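Local coordinates for protein putative beta-glucosidase (Bifidobacterium adolescentis, PDB 5WAB) that acts as a family 3 beta-glucosidase, and probably also removes terminal alpha-L-arabinopyranosyl groups from ginsenosides, at residues E432-V437 against K442-V447; D323-V328 against A401-M406; D238-L243 against D266-P271; G234-R239 against A245-E250. All blocks are in the same frame, centred on the assembly; numbering follows the deposited sequence.

Contact 1 of 4, residues E432-V437 against K442-V447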
loop_
_atom_site.group_PDB
_atom_site.type_symbol
_atom_site.label_atom_id
_atom_site.label_comp_id
_atom_site.label_asym_id
_atom_site.label_seq_id
_atom_site.Cartn_x
_atom_site.Cartn_y
_atom_site.Cartn_z
ATOM N N GLU A 432 1.411 -27.019 -15.100
ATOM C CA GLU A 432 1.659 -28.175 -15.956
ATOM C C GLU A 432 2.476 -27.792 -17.180
ATOM O O GLU A 432 3.383 -28.529 -17.582
ATOM C CB GLU A 432 0.344 -28.825 -16.382
ATOM C CG GLU A 432 -0.331 -29.649 -15.300
ATOM C CD GLU A 432 -1.773 -29.972 -15.637
ATOM O OE1 GLU A 432 -2.682 -29.440 -14.959
ATOM O OE2 GLU A 432 -1.996 -30.749 -16.593
ATOM N N LEU A 433 2.170 -26.643 -17.787
ATOM C CA LEU A 433 2.934 -26.199 -18.948
ATOM C C LEU A 433 4.383 -25.923 -18.577
ATOM O O LEU A 433 5.301 -26.262 -19.334
ATOM C CB LEU A 433 2.294 -24.957 -19.560
ATOM C CG LEU A 433 3.123 -24.314 -20.671
ATOM C CD1 LEU A 433 3.126 -25.192 -21.903
ATOM C CD2 LEU A 433 2.590 -22.934 -20.996
ATOM N N LEU A 434 4.608 -25.302 -17.419
ATOM C CA LEU A 434 5.972 -25.054 -16.969
ATOM C C LEU A 434 6.738 -26.360 -16.785
ATOM O O LEU A 434 7.896 -26.469 -17.208
ATOM C CB LEU A 434 5.955 -24.249 -15.670
ATOM C CG LEU A 434 7.295 -24.056 -14.953
ATOM C CD1 LEU A 434 8.332 -23.407 -15.864
ATOM C CD2 LEU A 434 7.101 -23.238 -13.680
ATOM N N LYS A 435 6.104 -27.367 -16.174
ATOM C CA LYS A 435 6.762 -28.661 -16.003
ATOM C C LYS A 435 7.109 -29.284 -17.347
ATOM O O LYS A 435 8.200 -29.842 -17.520
ATOM C CB LYS A 435 5.872 -29.617 -15.203
ATOM C CG LYS A 435 5.664 -29.245 -13.739
ATOM C CD LYS A 435 4.459 -29.974 -13.141
ATOM C CE LYS A 435 4.586 -30.136 -11.626
ATOM N NZ LYS A 435 4.821 -28.841 -10.921
ATOM N N ALA A 436 6.196 -29.188 -18.317
ATOM C CA ALA A 436 6.441 -29.771 -19.632
ATOM C C ALA A 436 7.549 -29.030 -20.365
ATOM O O ALA A 436 8.396 -29.655 -21.013
ATOM C CB ALA A 436 5.156 -29.766 -20.455
ATOM N N VAL A 437 7.557 -27.701 -20.286
ATOM C CA VAL A 437 8.619 -26.945 -20.936
ATOM C C VAL A 437 9.964 -27.250 -20.284
ATOM O O VAL A 437 10.981 -27.403 -20.972
ATOM C CB VAL A 437 8.290 -25.439 -20.917
ATOM C CG1 VAL A 437 9.500 -24.611 -21.337
ATOM C CG2 VAL A 437 7.098 -25.146 -21.821
ATOM N N LYS A 442 15.818 -26.155 -19.618
ATOM C CA LYS A 442 15.911 -25.775 -18.219
ATOM C C LYS A 442 16.182 -24.289 -18.027
ATOM O O LYS A 442 16.013 -23.783 -16.912
ATOM C CB LYS A 442 16.999 -26.600 -17.524
ATOM C CG LYS A 442 17.177 -27.996 -18.121
ATOM C CD LYS A 442 17.739 -28.993 -17.115
ATOM C CE LYS A 442 16.633 -29.586 -16.251
ATOM N NZ LYS A 442 15.666 -30.392 -17.052
ATOM N N ASN A 443 16.581 -23.579 -19.082
ATOM C CA ASN A 443 16.890 -22.152 -18.996
ATOM C C ASN A 443 15.584 -21.380 -19.122
ATOM O O ASN A 443 15.251 -20.815 -20.168
ATOM C CB ASN A 443 17.887 -21.748 -20.072
ATOM C CG ASN A 443 19.262 -22.316 -19.825
ATOM O OD1 ASN A 443 19.718 -22.385 -18.684
ATOM N ND2 ASN A 443 19.927 -22.742 -20.891
ATOM N N ILE A 444 14.832 -21.361 -18.024
ATOM C CA ILE A 444 13.509 -20.754 -17.972
ATOM C C ILE A 444 13.554 -19.552 -17.039
ATOM O O ILE A 444 14.099 -19.637 -15.933
ATOM C CB ILE A 444 12.448 -21.760 -17.501
ATOM C CG1 ILE A 444 12.433 -22.989 -18.410
ATOM C CG2 ILE A 444 11.081 -21.101 -17.468
ATOM C CD1 ILE A 444 11.357 -23.984 -18.083
ATOM N N VAL A 445 13.007 -18.430 -17.496
ATOM C CA VAL A 445 12.700 -17.291 -16.639
ATOM C C VAL A 445 11.186 -17.141 -16.599
ATOM O O VAL A 445 10.541 -16.984 -17.644
ATOM C CB VAL A 445 13.371 -15.997 -17.127
ATOM C CG1 VAL A 445 13.100 -14.873 -16.144
ATOM C CG2 VAL A 445 14.865 -16.195 -17.300
ATOM N N VAL A 446 10.618 -17.203 -15.400
ATOM C CA VAL A 446 9.189 -17.013 -15.186
ATOM C C VAL A 446 8.953 -15.579 -14.724
ATOM O O VAL A 446 9.568 -15.125 -13.753
ATOM C CB VAL A 446 8.642 -18.028 -14.172
ATOM C CG1 VAL A 446 7.243 -17.637 -13.715
ATOM C CG2 VAL A 446 8.634 -19.417 -14.783
ATOM N N VAL A 447 8.089 -14.856 -15.435
ATOM C CA VAL A 447 7.644 -13.519 -15.043
ATOM C C VAL A 447 6.204 -13.616 -14.556
ATOM O O VAL A 447 5.329 -14.090 -15.291
ATOM C CB VAL A 447 7.762 -12.516 -16.203
ATOM C CG1 VAL A 447 7.309 -11.134 -15.754
ATOM C CG2 VAL A 447 9.189 -12.482 -16.737
#
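This is a purely apolar helix-on-sheet contact in the C-terminal domain of the family 3 fold, where Leu434 and Val437 of helix 428-438 rest on Ile444 and Val446 of strand 444-449. The helix is the connection of a beta-alpha-beta crossover: it follows strand 403-409 and leads into the next strand, which lies parallel to the first and beside it in the sheet. The chain therefore turns back sharply after the helix, and the helix and strand segments run almost antiparallel, at 164°, with their axes 10.8 Å apart at closest approach. Ile444 is the hub. Its chain is fully extended beyond CG1 (chi2 -176°), which carries CD1 out from the strand to touch two helix residues a turn apart: Leu434 CD1 lies 3.8 Å from Ile444 CD1, and Val437 CG1 lies at the same 3.8 Å from that Ile444 CD1. Both meetings are slanted crossings. Leu434 CD1 also leans on the other branch, 3.9 Å from Ile444 CG2, so one leucine methyl spans the beta-branched side chain. Two residues along the strand and on the same face, Val446 adds a slighter touch, its CG2 4.1 Å from Leu434 CD1. Met406 of strand 403-409 packs on Val437, and Trp459 packs on Leu434, continuing the apolar layer around the four residues. All four are buried and no hydrogen bond crosses between the segments, which implies that the side-chain contact between them rests on hydrophobic burial and the fit of branched methyls.

Contact 2 of 4, residues D323-V328 against A401-M406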
loop_
_atom_site.group_PDB
_atom_site.type_symbol
_atom_site.label_atom_id
_atom_site.label_comp_id
_atom_site.label_asym_id
_atom_site.label_seq_id
_atom_site.Cartn_x
_atom_site.Cartn_y
_atom_site.Cartn_z
ATOM N N ASP A 323 22.483 -19.038 -11.801
ATOM C CA ASP A 323 23.486 -18.979 -12.863
ATOM C C ASP A 323 23.462 -17.656 -13.612
ATOM O O ASP A 323 23.967 -17.575 -14.737
ATOM C CB ASP A 323 23.321 -20.139 -13.850
ATOM C CG ASP A 323 23.419 -21.490 -13.180
ATOM O OD1 ASP A 323 24.259 -21.649 -12.265
ATOM O OD2 ASP A 323 22.647 -22.390 -13.568
ATOM N N ASP A 324 22.865 -16.627 -13.006
ATOM C CA ASP A 324 22.730 -15.307 -13.617
ATOM C C ASP A 324 22.112 -15.412 -15.011
ATOM O O ASP A 324 22.603 -14.832 -15.984
ATOM C CB ASP A 324 24.075 -14.578 -13.660
ATOM C CG ASP A 324 24.542 -14.127 -12.289
ATOM O OD1 ASP A 324 23.886 -13.241 -11.701
ATOM O OD2 ASP A 324 25.563 -14.652 -11.799
ATOM N N ILE A 325 21.012 -16.165 -15.096
ATOM C CA ILE A 325 20.285 -16.274 -16.357
ATOM C C ILE A 325 19.717 -14.920 -16.760
ATOM O O ILE A 325 19.549 -14.635 -17.953
ATOM C CB ILE A 325 19.186 -17.351 -16.242
ATOM C CG1 ILE A 325 18.434 -17.521 -17.564
ATOM C CG2 ILE A 325 18.220 -17.018 -15.114
ATOM C CD1 ILE A 325 17.512 -18.725 -17.587
ATOM N N LEU A 326 19.421 -14.064 -15.787
ATOM C CA LEU A 326 19.103 -12.670 -16.062
ATOM C C LEU A 326 20.297 -11.793 -15.704
ATOM O O LEU A 326 20.921 -11.994 -14.651
ATOM C CB LEU A 326 17.880 -12.216 -15.265
ATOM C CG LEU A 326 16.532 -12.790 -15.705
ATOM C CD1 LEU A 326 15.494 -12.563 -14.622
ATOM C CD2 LEU A 326 16.069 -12.185 -17.020
ATOM N N PRO A 327 20.646 -10.801 -16.540
ATOM C CA PRO A 327 19.998 -10.422 -17.801
ATOM C C PRO A 327 20.279 -11.339 -18.989
ATOM O O PRO A 327 21.275 -12.068 -19.012
ATOM C CB PRO A 327 20.578 -9.031 -18.091
ATOM C CG PRO A 327 21.434 -8.674 -16.917
ATOM C CD PRO A 327 21.803 -9.941 -16.252
ATOM N N VAL A 328 19.389 -11.269 -19.973
ATOM C CA VAL A 328 19.501 -12.012 -21.222
ATOM C C VAL A 328 20.347 -11.187 -22.188
ATOM O O VAL A 328 20.250 -9.955 -22.219
ATOM C CB VAL A 328 18.103 -12.327 -21.787
ATOM C CG1 VAL A 328 18.197 -12.984 -23.143
ATOM C CG2 VAL A 328 17.348 -13.213 -20.814
ATOM N N ALA A 401 15.695 -22.728 -28.528
ATOM C CA ALA A 401 15.888 -21.398 -27.959
ATOM C C ALA A 401 16.974 -21.412 -26.894
ATOM O O ALA A 401 17.148 -22.396 -26.167
ATOM C CB ALA A 401 14.589 -20.853 -27.350
ATOM N N ASP A 402 17.679 -20.281 -26.796
ATOM C CA ASP A 402 18.667 -20.107 -25.738
ATOM C C ASP A 402 17.981 -19.941 -24.389
ATOM O O ASP A 402 18.306 -20.640 -23.422
ATOM C CB ASP A 402 19.545 -18.888 -26.033
ATOM C CG ASP A 402 20.431 -19.081 -27.248
ATOM O OD1 ASP A 402 20.808 -20.237 -27.546
ATOM O OD2 ASP A 402 20.759 -18.066 -27.896
ATOM N N VAL A 403 17.021 -19.022 -24.309
ATOM C CA VAL A 403 16.306 -18.728 -23.076
ATOM C C VAL A 403 14.818 -18.671 -23.397
ATOM O O VAL A 403 14.422 -18.178 -24.458
ATOM C CB VAL A 403 16.773 -17.399 -22.442
ATOM C CG1 VAL A 403 16.124 -17.194 -21.080
ATOM C CG2 VAL A 403 18.288 -17.359 -22.318
ATOM N N VAL A 404 13.997 -19.190 -22.490
ATOM C CA VAL A 404 12.547 -19.127 -22.617
ATOM C C VAL A 404 12.034 -18.194 -21.530
ATOM O O VAL A 404 12.281 -18.415 -20.338
ATOM C CB VAL A 404 11.891 -20.516 -22.550
ATOM C CG1 VAL A 404 12.443 -21.325 -21.413
ATOM C CG2 VAL A 404 10.378 -20.385 -22.430
ATOM N N LEU A 405 11.353 -17.132 -21.948
ATOM C CA LEU A 405 10.695 -16.191 -21.046
ATOM C C LEU A 405 9.228 -16.591 -20.953
ATOM O O LEU A 405 8.444 -16.335 -21.870
ATOM C CB LEU A 405 10.861 -14.764 -21.555
ATOM C CG LEU A 405 12.312 -14.304 -21.705
ATOM C CD1 LEU A 405 12.393 -12.890 -22.264
ATOM C CD2 LEU A 405 13.040 -14.410 -20.373
ATOM N N MET A 406 8.860 -17.233 -19.847
ATOM C CA MET A 406 7.503 -17.722 -19.647
ATOM C C MET A 406 6.750 -16.784 -18.720
ATOM O O MET A 406 7.194 -16.526 -17.596
ATOM C CB MET A 406 7.502 -19.129 -19.061
ATOM C CG MET A 406 6.121 -19.737 -19.027
ATOM S SD MET A 406 6.208 -21.474 -18.626
ATOM C CE MET A 406 7.341 -22.008 -19.901
#
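Val403 CG1 is the point on which the loop of residues 323-328 closes against strand 403-409. Two methyls converge on it. Val328 reaches in tip to tip, with CG2 4.2 Å from Val403 CG1, while Ile325 crosses it at a slant, its CD1 4.1 Å from Val403 CG1. The valine and isoleucine belong to the same irregular loop, three residues apart, and reach Val403 CG1 from different directions. For Ile325, CG1 lies opposite the backbone N (chi1 -178°) and the chain runs on extended, which lets CD1 span the distance from the loop. Farther along the strand the fit slackens: Leu405 CD2 comes no nearer than 4.5 Å to Val328 CG2. The outer side faces solvent. Asp323 and Asp324 are exposed at the start of the loop, Pro327 follows a cis peptide bond and is exposed too, and Asp402, just before the strand, is poorly ordered although its OD2 is hydrogen-bonded to Lys333 N. Val404 points away from the loop and touches Ile444 on the other face of the sheet. The loop covers this patch of one face and helix 428-438 packs on the other, which fits the alpha/beta sandwich of the family 3 C-terminal domain.

Contact 3 of 4, residues D238-L243 against D266-P271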
loop_
_atom_site.group_PDB
_atom_site.type_symbol
_atom_site.label_atom_id
_atom_site.label_comp_id
_atom_site.label_asym_id
_atom_site.label_seq_id
_atom_site.Cartn_x
_atom_site.Cartn_y
_atom_site.Cartn_z
ATOM N N ASP A 238 -27.041 6.187 8.550
ATOM C CA ASP A 238 -27.836 7.093 9.376
ATOM C C ASP A 238 -27.305 8.502 9.153
ATOM O O ASP A 238 -26.223 8.839 9.644
ATOM C CB ASP A 238 -27.749 6.704 10.854
ATOM C CG ASP A 238 -28.853 7.313 11.692
ATOM O OD1 ASP A 238 -29.328 8.421 11.363
ATOM O OD2 ASP A 238 -29.242 6.678 12.692
ATOM N N ARG A 239 -28.065 9.324 8.422
ATOM C CA ARG A 239 -27.593 10.661 8.073
ATOM C C ARG A 239 -27.229 11.459 9.317
ATOM O O ARG A 239 -26.159 12.074 9.382
ATOM C CB ARG A 239 -28.649 11.399 7.255
ATOM C CG ARG A 239 -28.814 10.910 5.825
ATOM C CD ARG A 239 -27.529 11.041 5.018
ATOM N NE ARG A 239 -26.934 12.375 5.089
ATOM C CZ ARG A 239 -27.283 13.404 4.321
ATOM N NH1 ARG A 239 -28.250 13.271 3.423
ATOM N NH2 ARG A 239 -26.672 14.577 4.458
ATOM N N VAL A 240 -28.114 11.472 10.314
ATOM C CA VAL A 240 -27.864 12.270 11.509
ATOM C C VAL A 240 -26.702 11.693 12.306
ATOM O O VAL A 240 -25.809 12.429 12.747
ATOM C CB VAL A 240 -29.143 12.366 12.364
ATOM C CG1 VAL A 240 -28.894 13.199 13.609
ATOM C CG2 VAL A 240 -30.267 12.950 11.551
ATOM N N ALA A 241 -26.677 10.369 12.479
ATOM C CA ALA A 241 -25.613 9.749 13.264
ATOM C C ALA A 241 -24.251 9.957 12.617
ATOM O O ALA A 241 -23.267 10.247 13.309
ATOM C CB ALA A 241 -25.898 8.261 13.453
ATOM N N SER A 242 -24.175 9.827 11.290
ATOM C CA SER A 242 -22.900 10.018 10.601
ATOM C C SER A 242 -22.397 11.446 10.750
ATOM O O SER A 242 -21.210 11.667 11.013
ATOM C CB SER A 242 -23.033 9.649 9.122
ATOM O OG SER A 242 -23.309 8.268 8.962
ATOM N N LEU A 243 -23.283 12.431 10.579
ATOM C CA LEU A 243 -22.860 13.818 10.707
ATOM C C LEU A 243 -22.347 14.108 12.110
ATOM O O LEU A 243 -21.326 14.787 12.278
ATOM C CB LEU A 243 -24.012 14.761 10.369
ATOM C CG LEU A 243 -23.540 16.198 10.142
ATOM C CD1 LEU A 243 -23.221 16.435 8.667
ATOM C CD2 LEU A 243 -24.540 17.203 10.666
ATOM N N ASP A 266 -34.523 20.420 15.636
ATOM C CA ASP A 266 -35.103 19.852 16.847
ATOM C C ASP A 266 -34.054 19.344 17.835
ATOM O O ASP A 266 -34.386 18.571 18.739
ATOM C CB ASP A 266 -36.102 18.750 16.491
ATOM C CG ASP A 266 -35.480 17.599 15.736
ATOM O OD1 ASP A 266 -34.238 17.456 15.733
ATOM O OD2 ASP A 266 -36.254 16.825 15.135
ATOM N N GLY A 267 -32.803 19.778 17.692
ATOM C CA GLY A 267 -31.783 19.518 18.687
ATOM C C GLY A 267 -31.049 18.201 18.594
ATOM O O GLY A 267 -30.301 17.873 19.520
ATOM N N ARG A 268 -31.219 17.435 17.517
ATOM C CA ARG A 268 -30.421 16.224 17.348
ATOM C C ARG A 268 -29.036 16.513 16.788
ATOM O O ARG A 268 -28.130 15.692 16.960
ATOM C CB ARG A 268 -31.139 15.225 16.450
ATOM C CG ARG A 268 -32.255 14.480 17.143
ATOM C CD ARG A 268 -32.967 13.591 16.156
ATOM N NE ARG A 268 -33.741 14.377 15.203
ATOM C CZ ARG A 268 -34.084 13.941 13.998
ATOM N NH1 ARG A 268 -33.704 12.738 13.600
ATOM N NH2 ARG A 268 -34.789 14.713 13.187
ATOM N N ILE A 269 -28.860 17.649 16.119
ATOM C CA ILE A 269 -27.562 18.112 15.648
ATOM C C ILE A 269 -27.346 19.505 16.221
ATOM O O ILE A 269 -28.174 20.399 16.008
ATOM C CB ILE A 269 -27.487 18.141 14.115
ATOM C CG1 ILE A 269 -27.714 16.746 13.530
ATOM C CG2 ILE A 269 -26.149 18.693 13.660
ATOM C CD1 ILE A 269 -27.765 16.731 12.032
ATOM N N GLN A 270 -26.254 19.683 16.962
ATOM C CA GLN A 270 -25.907 21.012 17.444
ATOM C C GLN A 270 -25.578 21.919 16.262
ATOM O O GLN A 270 -24.937 21.477 15.298
ATOM C CB GLN A 270 -24.726 20.967 18.416
ATOM C CG GLN A 270 -24.936 20.087 19.634
ATOM C CD GLN A 270 -26.032 20.599 20.549
ATOM O OE1 GLN A 270 -25.994 21.745 20.998
ATOM N NE2 GLN A 270 -27.022 19.756 20.823
ATOM N N PRO A 271 -26.028 23.177 16.288
ATOM C CA PRO A 271 -25.694 24.109 15.197
ATOM C C PRO A 271 -24.208 24.238 14.949
ATOM O O PRO A 271 -23.793 24.448 13.803
ATOM C CB PRO A 271 -26.302 25.433 15.680
ATOM C CG PRO A 271 -27.436 25.013 16.554
ATOM C CD PRO A 271 -26.971 23.763 17.253
#
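In the N-terminal domain, of the TIM-barrel clan, Val240 and Leu243 on one side of the short helix 239-245 pack against Ile269 in the turn between helices 257-265 and 271-292. The two helix residues are three apart and so face the turn together. Val240 CG1 lies 3.7 Å from Ile269 CG1, the side chains passing at a slant. Leu243 meets the same isoleucine nearly at a right angle: its CD2 is 3.5 Å from Ile269 CD1 and 3.7 Å from Ile269 CG2, so it fits against both branches. Ile269 can offer them because CG2 stands opposite the backbone N while CG1, on the backbone N side (chi1 -60°), extends straight on to CD1. An alanine at this position is likely to leave Val240 CG1 and Leu243 CD2 facing a gap, with the helix less firmly seated on the turn. At the outer rim, Val240 CG2 approaches Arg268 NH1 at 4.0 Å, obliquely to the guanidinium. That group is held by Asp266 in a side-on salt bridge: Arg268 NE lies 3.2 Å from Asp266 OD1, close to the guanidinium plane, and NH2 bonds OD2 with a modest tilt. The doubled grip would limit the rotation of the guanidinium, whose chain bends at chi3 to reach back. Asp238, which takes no part in the packing, is the N-cap of the helix, through a weak bond from Ala241 N to its OD1. Helix 257-265 lies against Val240 and Arg268 through Ala263, and helix 271-292 closes over Leu243 and Ile269 with Leu274.

Contact 4 of 4, residues G234-R239 against A245-E250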
loop_
_atom_site.group_PDB
_atom_site.type_symbol
_atom_site.label_atom_id
_atom_site.label_comp_id
_atom_site.label_asym_id
_atom_site.label_seq_id
_atom_site.Cartn_x
_atom_site.Cartn_y
_atom_site.Cartn_z
ATOM N N GLY A 234 -22.493 4.296 -0.284
ATOM C CA GLY A 234 -23.475 3.534 0.447
ATOM C C GLY A 234 -23.138 3.295 1.900
ATOM O O GLY A 234 -23.946 2.682 2.607
ATOM N N ALA A 235 -21.972 3.756 2.368
ATOM C CA ALA A 235 -21.532 3.477 3.732
ATOM C C ALA A 235 -22.249 4.317 4.782
ATOM O O ALA A 235 -22.179 3.986 5.969
ATOM C CB ALA A 235 -20.025 3.692 3.856
ATOM N N ASP A 236 -22.923 5.392 4.379
ATOM C CA ASP A 236 -23.658 6.249 5.302
ATOM C C ASP A 236 -25.055 5.662 5.469
ATOM O O ASP A 236 -25.874 5.719 4.545
ATOM C CB ASP A 236 -23.708 7.682 4.778
ATOM C CG ASP A 236 -24.247 8.669 5.802
ATOM O OD1 ASP A 236 -24.942 8.247 6.756
ATOM O OD2 ASP A 236 -23.975 9.881 5.644
ATOM N N HIS A 237 -25.323 5.089 6.640
ATOM C CA HIS A 237 -26.604 4.440 6.902
ATOM C C HIS A 237 -27.565 5.303 7.705
ATOM O O HIS A 237 -28.781 5.151 7.563
ATOM C CB HIS A 237 -26.376 3.122 7.648
ATOM C CG HIS A 237 -25.592 2.118 6.863
ATOM N ND1 HIS A 237 -25.426 2.208 5.498
ATOM C CD2 HIS A 237 -24.893 1.027 7.257
ATOM C CE1 HIS A 237 -24.678 1.203 5.082
ATOM N NE2 HIS A 237 -24.339 0.473 6.130
ATOM N N ASP A 238 -27.041 6.187 8.550
ATOM C CA ASP A 238 -27.836 7.093 9.376
ATOM C C ASP A 238 -27.305 8.502 9.153
ATOM O O ASP A 238 -26.223 8.839 9.644
ATOM C CB ASP A 238 -27.749 6.704 10.854
ATOM C CG ASP A 238 -28.853 7.313 11.692
ATOM O OD1 ASP A 238 -29.328 8.421 11.363
ATOM O OD2 ASP A 238 -29.242 6.678 12.692
ATOM N N ARG A 239 -28.065 9.324 8.422
ATOM C CA ARG A 239 -27.593 10.661 8.073
ATOM C C ARG A 239 -27.229 11.459 9.317
ATOM O O ARG A 239 -26.159 12.074 9.382
ATOM C CB ARG A 239 -28.649 11.399 7.255
ATOM C CG ARG A 239 -28.814 10.910 5.825
ATOM C CD ARG A 239 -27.529 11.041 5.018
ATOM N NE ARG A 239 -26.934 12.375 5.089
ATOM C CZ ARG A 239 -27.283 13.404 4.321
ATOM N NH1 ARG A 239 -28.250 13.271 3.423
ATOM N NH2 ARG A 239 -26.672 14.577 4.458
ATOM N N ALA A 245 -21.011 12.001 14.090
ATOM C CA ALA A 245 -19.753 11.299 14.300
ATOM C C ALA A 245 -18.573 12.034 13.679
ATOM O O ALA A 245 -17.431 11.796 14.085
ATOM C CB ALA A 245 -19.838 9.881 13.731
ATOM N N GLY A 246 -18.820 12.913 12.710
ATOM C CA GLY A 246 -17.750 13.646 12.064
ATOM C C GLY A 246 -17.624 13.385 10.577
ATOM O O GLY A 246 -16.640 13.787 9.949
ATOM N N LEU A 247 -18.625 12.731 9.993
ATOM C CA LEU A 247 -18.663 12.497 8.554
ATOM C C LEU A 247 -19.208 13.740 7.859
ATOM O O LEU A 247 -20.376 14.102 8.041
ATOM C CB LEU A 247 -19.525 11.284 8.228
ATOM C CG LEU A 247 -19.417 10.849 6.769
ATOM C CD1 LEU A 247 -18.335 9.777 6.618
ATOM C CD2 LEU A 247 -20.762 10.373 6.256
ATOM N N ASN A 248 -18.368 14.402 7.068
ATOM C CA ASN A 248 -18.805 15.626 6.408
ATOM C C ASN A 248 -19.727 15.362 5.227
ATOM O O ASN A 248 -20.645 16.148 4.977
ATOM C CB ASN A 248 -17.598 16.426 5.938
ATOM C CG ASN A 248 -16.654 16.752 7.067
ATOM O OD1 ASN A 248 -15.926 15.884 7.555
ATOM N ND2 ASN A 248 -16.668 18.005 7.504
ATOM N N LEU A 249 -19.503 14.284 4.482
ATOM C CA LEU A 249 -20.077 14.154 3.148
ATOM C C LEU A 249 -20.629 12.752 2.937
ATOM O O LEU A 249 -19.884 11.767 3.014
ATOM C CB LEU A 249 -19.022 14.475 2.086
ATOM C CG LEU A 249 -19.444 14.500 0.617
ATOM C CD1 LEU A 249 -20.361 15.678 0.306
ATOM C CD2 LEU A 249 -18.214 14.517 -0.274
ATOM N N GLU A 250 -21.919 12.672 2.610
ATOM C CA GLU A 250 -22.533 11.424 2.175
ATOM C C GLU A 250 -22.350 11.283 0.672
ATOM O O GLU A 250 -22.663 12.208 -0.087
ATOM C CB GLU A 250 -24.024 11.384 2.514
ATOM C CG GLU A 250 -24.719 10.105 2.037
ATOM C CD GLU A 250 -26.209 10.282 1.751
ATOM O OE1 GLU A 250 -26.619 11.388 1.344
ATOM O OE2 GLU A 250 -26.973 9.308 1.927
#
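A largely buried salt-bridge network of Asp236, Arg239 and Glu250 links the two loops that flank helix 239-245 in the N-terminal domain, of the TIM-barrel clan. Its pair across the loops is Arg239 with Glu250, whose OE1 stands over one face of the guanidinium, 3.2 Å from Arg239 NH1. No N-H points at that oxygen, so this is a weak ion pair held by charge alone; the guanidinium and carboxylate planes are 34° apart. Bends at chi2 (-60°) and chi3 (-51°) fold the arginine back over the glutamate, and Arg239 CD rests 3.6 Å from Glu250 OE2. Asp236, three residues before Arg239 in the same loop, crosses Glu250 at about a right angle. Its OD2 lies 3.5 Å from Glu250 CB and 3.3 Å from Leu247 CD2, so an apolar methyl and methylene border the carboxylate, while the ion pair of Asp236 OD2 with Arg239 NE is long, at 3.9 Å. With Asp236 OD2 and Glu250 OE2 only 4.8 Å apart, the arginine would offset the crowding of two negative groups. A methionine in place of Arg239 would probably leave these two carboxylates without their shared positive charge and Asp257 without its partner. The next shell sets the directions: Arg239 NH1 has a salt bridge to Asp257 OD1 and a hydrogen bond to Thr256 OG1, and Glu250 OE2 is hydrogen-bonded to Ser254 OG. Just before Leu247 in the chain, Gly246 ends helix 239-245 in a Schellman motif. The aspartate is steadied from within the helix itself, by a hydrogen bond between Ser242 OG and Asp236 OD1.

Overall arrangement
From the N terminus, contact 4 comes first: residues 234-239 and 245-250 close a short loop around helix 239-245. Contact 3 starts from the same place, sharing Asp238 and Arg239, but closes later, at 266-271, so the two loops cross and tie the helix into the N-terminal domain. Contact 2 then closes a long loop in the C-terminal domain, from 323-328 to 401-406, and contact 1 follows in series as a short one. These two meet in the sheet, where strands 403-409 and 444-449 are neighbours: Met406 N lies 2.8 Å from Val445 O. The two pairs lie on opposite sides of the chain's centre, the centres of contacts 1 and 3 about 62 Å apart.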